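Side-chain contacts in nonsense-mediated mRNA decay protein 2 (Saccharomyces cerevisiae, PDB 4LUN), which takes part in nonsense-mediated decay of mRNAs carrying premature stop codons, its N-terminal MIF4G domain making up this chain and its C-terminus contacting Upf1: residues F199-A204 with K240-A245; F247-E252 with I290-S295. All blocks are in the same frame, centred on the assembly; numbering follows the deposited sequence.

Contact 1: residues F199-A204 with K240-A245; sequences FTTTIA and KNFIDA
Within the MIF4G domain, an all-helical HEAT-repeat fold, Phe242 of the long helix 231-271 reaches across to Thr200, Thr201 and Ala204 near the beginning of helix 201-210. The backbones stand well apart, with 8.5 Å between the CA atoms of Ala204 and Phe242, and the phenyl ring spans the gap. Its CG lies anti to the backbone N (chi1 -172°), which carries the ring out from its own helix and sets its far end against the other segment. CZ of Phe242 comes within 3.8 Å of Thr201 CA, which lies at the ring edge and near its plane. The hydroxyl Thr200 OG1 also sits at this edge, 3.9 Å from Phe242 CZ. Thr201 CG2 touches the same corner of the ring, while Ala204 CB approaches obliquely to 3.6 Å from Phe242 CE2. Phe195 meets the Phe242 ring with its own at a steep angle, and Leu191 also packs against it. No hydrogen bond joins the two segments. Thr200 OG1, the hydroxyl beside the ring, is satisfied there by its bond to Leu191 O, whereas Thr201 OG1 is turned away from the ring and bonded to Gly198 O. The contact therefore rests on van der Waals packing, largely at the ring edge, with the polar demand of the adjoining hydroxyl met by a backbone carbonyl.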
loop_
_atom_site.group_PDB
_atom_site.type_symbol
_atom_site.label_atom_id
_atom_site.label_comp_id
_atom_site.label_asym_id
_atom_site.label_seq_id
_atom_site.Cartn_x
_atom_site.Cartn_y
_atom_site.Cartn_z
ATOM N N PHE A 199 8.989 9.595 -7.469
ATOM C CA PHE A 199 8.085 8.464 -7.683
ATOM C C PHE A 199 7.245 8.118 -6.442
ATOM O O PHE A 199 6.092 7.664 -6.559
ATOM C CB PHE A 199 8.858 7.224 -8.167
ATOM C CG PHE A 199 9.560 7.415 -9.488
ATOM C CD1 PHE A 199 8.839 7.454 -10.666
ATOM C CD2 PHE A 199 10.940 7.536 -9.548
ATOM C CE1 PHE A 199 9.481 7.620 -11.886
ATOM C CE2 PHE A 199 11.591 7.707 -10.777
ATOM C CZ PHE A 199 10.852 7.753 -11.936
ATOM N N THR A 200 7.794 8.307 -5.243
ATOM C CA THR A 200 7.012 7.921 -4.067
ATOM C C THR A 200 5.897 8.905 -3.760
ATOM O O THR A 200 4.994 8.583 -2.988
ATOM C CB THR A 200 7.855 7.718 -2.793
ATOM O OG1 THR A 200 8.335 8.978 -2.331
ATOM C CG2 THR A 200 9.019 6.774 -3.067
ATOM N N THR A 201 5.942 10.099 -4.346
ATOM C CA THR A 201 4.858 11.057 -4.115
ATOM C C THR A 201 3.547 10.475 -4.646
ATOM O O THR A 201 2.473 10.793 -4.132
ATOM C CB THR A 201 5.111 12.452 -4.742
ATOM O OG1 THR A 201 5.246 12.326 -6.157
ATOM C CG2 THR A 201 6.349 13.132 -4.161
ATOM N N THR A 202 3.623 9.625 -5.666
ATOM C CA THR A 202 2.413 8.995 -6.190
ATOM C C THR A 202 1.834 7.901 -5.283
ATOM O O THR A 202 0.653 7.558 -5.388
ATOM C CB THR A 202 2.590 8.472 -7.633
ATOM O OG1 THR A 202 3.360 7.259 -7.625
ATOM C CG2 THR A 202 3.278 9.526 -8.490
ATOM N N ILE A 203 2.646 7.342 -4.389
ATOM C CA ILE A 203 2.113 6.420 -3.381
ATOM C C ILE A 203 1.240 7.239 -2.425
ATOM O O ILE A 203 0.144 6.826 -2.023
ATOM C CB ILE A 203 3.248 5.751 -2.574
ATOM C CG1 ILE A 203 4.146 4.907 -3.463
ATOM C CG2 ILE A 203 2.679 4.871 -1.468
ATOM C CD1 ILE A 203 5.418 4.454 -2.731
ATOM N N ALA A 204 1.734 8.421 -2.070
ATOM C CA ALA A 204 1.033 9.267 -1.110
ATOM C C ALA A 204 -0.308 9.709 -1.677
ATOM O O ALA A 204 -1.320 9.655 -0.980
ATOM C CB ALA A 204 1.869 10.470 -0.772
ATOM N N LYS A 240 1.580 15.393 6.490
ATOM C CA LYS A 240 1.882 16.827 6.521
ATOM C C LYS A 240 3.392 17.082 6.452
ATOM O O LYS A 240 3.833 18.000 5.775
ATOM C CB LYS A 240 1.227 17.496 7.735
ATOM C CG LYS A 240 -0.280 17.704 7.540
ATOM C CD LYS A 240 -0.926 18.408 8.725
ATOM C CE LYS A 240 -2.447 18.270 8.687
ATOM N NZ LYS A 240 -3.070 19.080 7.603
ATOM N N ASN A 241 4.186 16.246 7.119
ATOM C CA ASN A 241 5.633 16.310 6.926
ATOM C C ASN A 241 6.046 15.986 5.493
ATOM O O ASN A 241 6.945 16.617 4.942
ATOM C CB ASN A 241 6.353 15.369 7.880
ATOM C CG ASN A 241 6.574 15.996 9.236
ATOM O OD1 ASN A 241 7.419 16.879 9.387
ATOM N ND2 ASN A 241 5.804 15.559 10.226
ATOM N N PHE A 242 5.374 15.011 4.901
ATOM C CA PHE A 242 5.684 14.602 3.534
ATOM C C PHE A 242 5.303 15.720 2.582
ATOM O O PHE A 242 5.978 15.969 1.589
ATOM C CB PHE A 242 4.941 13.309 3.196
ATOM C CG PHE A 242 5.349 12.711 1.880
ATOM C CD1 PHE A 242 6.505 11.945 1.773
ATOM C CD2 PHE A 242 4.573 12.910 0.763
ATOM C CE1 PHE A 242 6.881 11.397 0.559
ATOM C CE2 PHE A 242 4.940 12.374 -0.464
ATOM C CZ PHE A 242 6.099 11.604 -0.561
ATOM N N ILE A 243 4.207 16.399 2.880
ATOM C CA ILE A 243 3.775 17.506 2.038
ATOM C C ILE A 243 4.764 18.674 2.105
ATOM O O ILE A 243 5.082 19.275 1.077
ATOM C CB ILE A 243 2.347 17.951 2.396
ATOM C CG1 ILE A 243 1.346 16.877 1.988
ATOM C CG2 ILE A 243 2.011 19.268 1.691
ATOM C CD1 ILE A 243 -0.054 17.151 2.508
ATOM N N ASP A 244 5.270 18.982 3.300
ATOM C CA ASP A 244 6.268 20.044 3.440
ATOM C C ASP A 244 7.464 19.722 2.551
ATOM O O ASP A 244 7.998 20.590 1.865
ATOM C CB ASP A 244 6.745 20.154 4.898
ATOM C CG ASP A 244 5.949 21.160 5.717
ATOM O OD1 ASP A 244 5.135 21.912 5.141
ATOM O OD2 ASP A 244 6.159 21.214 6.950
ATOM N N ALA A 245 7.875 18.461 2.579
ATOM C CA ALA A 245 9.034 18.000 1.815
ATOM C C ALA A 245 8.771 18.066 0.328
ATOM O O ALA A 245 9.642 18.465 -0.447
ATOM C CB ALA A 245 9.409 16.585 2.218
#

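Contact 2: residues F247-E252 with I290-S295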
loop_
_atom_site.group_PDB
_atom_site.type_symbol
_atom_site.label_atom_id
_atom_site.label_comp_id
_atom_site.label_asym_id
_atom_site.label_seq_id
_atom_site.Cartn_x
_atom_site.Cartn_y
_atom_site.Cartn_z
ATOM N N PHE A 247 6.458 19.980 -1.232
ATOM C CA PHE A 247 6.380 21.390 -1.627
ATOM C C PHE A 247 7.783 21.988 -1.771
ATOM O O PHE A 247 8.053 22.716 -2.727
ATOM C CB PHE A 247 5.581 22.207 -0.598
ATOM C CG PHE A 247 4.078 22.057 -0.708
ATOM C CD1 PHE A 247 3.498 21.200 -1.633
ATOM C CD2 PHE A 247 3.245 22.808 0.115
ATOM C CE1 PHE A 247 2.114 21.079 -1.726
ATOM C CE2 PHE A 247 1.864 22.699 0.026
ATOM C CZ PHE A 247 1.297 21.832 -0.897
ATOM N N ALA A 248 8.668 21.668 -0.830
ATOM C CA ALA A 248 10.029 22.217 -0.827
ATOM C C ALA A 248 10.818 21.763 -2.056
ATOM O O ALA A 248 11.511 22.564 -2.702
ATOM C CB ALA A 248 10.767 21.812 0.445
ATOM N N ARG A 249 10.733 20.473 -2.356
ATOM C CA ARG A 249 11.427 19.932 -3.518
ATOM C C ARG A 249 10.832 20.487 -4.813
ATOM O O ARG A 249 11.562 20.788 -5.769
ATOM C CB ARG A 249 11.360 18.406 -3.496
ATOM C CG ARG A 249 11.937 17.716 -4.708
ATOM C CD ARG A 249 13.439 17.718 -4.706
ATOM N NE ARG A 249 13.971 16.793 -5.705
ATOM C CZ ARG A 249 15.094 17.009 -6.373
ATOM N NH1 ARG A 249 15.784 18.121 -6.153
ATOM N NH2 ARG A 249 15.514 16.133 -7.270
ATOM N N ALA A 250 9.508 20.630 -4.850
ATOM C CA ALA A 250 8.856 21.213 -6.023
ATOM C C ALA A 250 9.343 22.633 -6.276
ATOM O O ALA A 250 9.560 23.028 -7.426
ATOM C CB ALA A 250 7.340 21.198 -5.871
ATOM N N THR A 251 9.495 23.402 -5.199
ATOM C CA THR A 251 9.968 24.780 -5.296
ATOM C C THR A 251 11.409 24.827 -5.776
ATOM O O THR A 251 11.763 25.655 -6.607
ATOM C CB THR A 251 9.855 25.465 -3.934
ATOM O OG1 THR A 251 8.465 25.622 -3.621
ATOM C CG2 THR A 251 10.521 26.830 -3.954
ATOM N N GLU A 252 12.241 23.941 -5.244
ATOM C CA GLU A 252 13.643 23.862 -5.665
ATOM C C GLU A 252 13.753 23.548 -7.155
ATOM O O GLU A 252 14.523 24.182 -7.906
ATOM C CB GLU A 252 14.363 22.763 -4.876
ATOM C CG GLU A 252 15.822 22.566 -5.305
ATOM C CD GLU A 252 16.459 21.294 -4.740
ATOM O OE1 GLU A 252 15.727 20.418 -4.230
ATOM O OE2 GLU A 252 17.700 21.166 -4.825
ATOM N N ILE A 290 7.908 17.729 -13.081
ATOM C CA ILE A 290 6.505 17.445 -13.372
ATOM C C ILE A 290 5.911 16.457 -12.355
ATOM O O ILE A 290 4.761 16.606 -11.949
ATOM C CB ILE A 290 6.290 16.950 -14.836
ATOM C CG1 ILE A 290 6.624 18.061 -15.838
ATOM C CG2 ILE A 290 4.863 16.434 -15.036
ATOM C CD1 ILE A 290 5.927 19.377 -15.565
ATOM N N ARG A 291 6.685 15.457 -11.934
ATOM C CA ARG A 291 6.196 14.540 -10.906
ATOM C C ARG A 291 5.886 15.274 -9.599
ATOM O O ARG A 291 4.836 15.073 -8.986
ATOM C CB ARG A 291 7.205 13.410 -10.652
ATOM C CG ARG A 291 7.143 12.300 -11.699
ATOM C CD ARG A 291 7.885 11.049 -11.235
ATOM N NE ARG A 291 9.327 11.267 -11.151
ATOM C CZ ARG A 291 10.162 11.166 -12.182
ATOM N NH1 ARG A 291 9.704 10.850 -13.387
ATOM N NH2 ARG A 291 11.458 11.370 -12.003
ATOM N N PHE A 292 6.794 16.147 -9.183
ATOM C CA PHE A 292 6.578 16.891 -7.948
ATOM C C PHE A 292 5.434 17.892 -8.039
ATOM O O PHE A 292 4.675 18.044 -7.088
ATOM C CB PHE A 292 7.873 17.564 -7.482
ATOM C CG PHE A 292 8.742 16.645 -6.689
ATOM C CD1 PHE A 292 8.474 16.441 -5.340
ATOM C CD2 PHE A 292 9.776 15.943 -7.288
ATOM C CE1 PHE A 292 9.248 15.559 -4.589
ATOM C CE2 PHE A 292 10.555 15.059 -6.545
ATOM C CZ PHE A 292 10.290 14.874 -5.191
ATOM N N LYS A 293 5.312 18.564 -9.177
ATOM C CA LYS A 293 4.257 19.558 -9.344
ATOM C C LYS A 293 2.881 18.892 -9.341
ATOM O O LYS A 293 1.957 19.360 -8.671
ATOM C CB LYS A 293 4.449 20.354 -10.645
ATOM C CG LYS A 293 3.316 21.359 -10.888
ATOM C CD LYS A 293 3.642 22.307 -12.029
ATOM C CE LYS A 293 2.460 23.236 -12.313
ATOM N NZ LYS A 293 2.809 24.194 -13.397
ATOM N N THR A 294 2.750 17.809 -10.095
ATOM C CA THR A 294 1.485 17.078 -10.177
ATOM C C THR A 294 1.061 16.620 -8.791
ATOM O O THR A 294 -0.100 16.758 -8.396
ATOM C CB THR A 294 1.618 15.855 -11.083
ATOM O OG1 THR A 294 1.984 16.287 -12.397
ATOM C CG2 THR A 294 0.305 15.097 -11.155
ATOM N N SER A 295 2.015 16.080 -8.041
ATOM C CA SER A 295 1.715 15.602 -6.695
ATOM C C SER A 295 1.453 16.735 -5.706
ATOM O O SER A 295 0.560 16.633 -4.866
ATOM C CB SER A 295 2.844 14.713 -6.192
ATOM O OG SER A 295 2.871 13.511 -6.934
#
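Ala250 and Phe292 bring two antiparallel helix segments close, their CA atoms only 5.3 Å apart. The small alanine permits this approach: Ala250 CB lies 4.0 Å from Phe292 CB, so the two side chains meet at their roots. Beyond them, the Phe292 ring passes beneath the aliphatic part of Arg249. CG of Arg249 stands over the ring centre, 3.4 Å from the centroid and 13° off the normal, in a CH-pi contact; Arg249 CB is near the ring too, 3.7 Å from Phe292 CE1. The arginine chain leaves its helix with CG anti to the backbone N and then bends at chi2 (76°), so the methylene lies on the ring while the guanidinium is carried past it. That group is turned almost perpendicular to the phenyl plane, 82° between them, and does not stack on it. Its NH1 bonds instead to Glu252 OE1 at 3.0 Å in a salt bridge one turn along the helix. Glu252 OE1 lies in the guanidinium plane, while NH1 meets it from above the carboxylate plane. NH2 is held by Lys196 O, which helps fix the rotation of the arginine end. An alanine in place of Phe292 would probably keep the contact with Ala250 but leave the Arg249 methylenes without the ring face beneath them and open a gap there. Thr246 and Leu253 of helix 231-271 also touch the Phe292 side chain, and Phe195 meets its ring edge-to-face. Helix 277-303 packs back along helix 231-271, with the 195-197 loop alongside.

Contact 1 precedes contact 2 along the chain, and their centres lie about 10 Å apart on the same side of the chain's centre. Helix 231-271 serves both: residues 240-245 face helix 201-210, and 247-252, about two turns on, face helix 277-303. The two contacts also meet directly. Thr201 OG1 and Ser295 OG are 2.8 Å apart, a probable hydrogen bond, Thr201 CG2 packs on the Phe292 ring, and Arg291 makes a cation-pi contact with Phe199. Phe195 meets both Phe242 and Phe292. Three helices thus converge on one largely buried region, tying helix 201-210 to the antiparallel pair formed by 231-271 and 277-303.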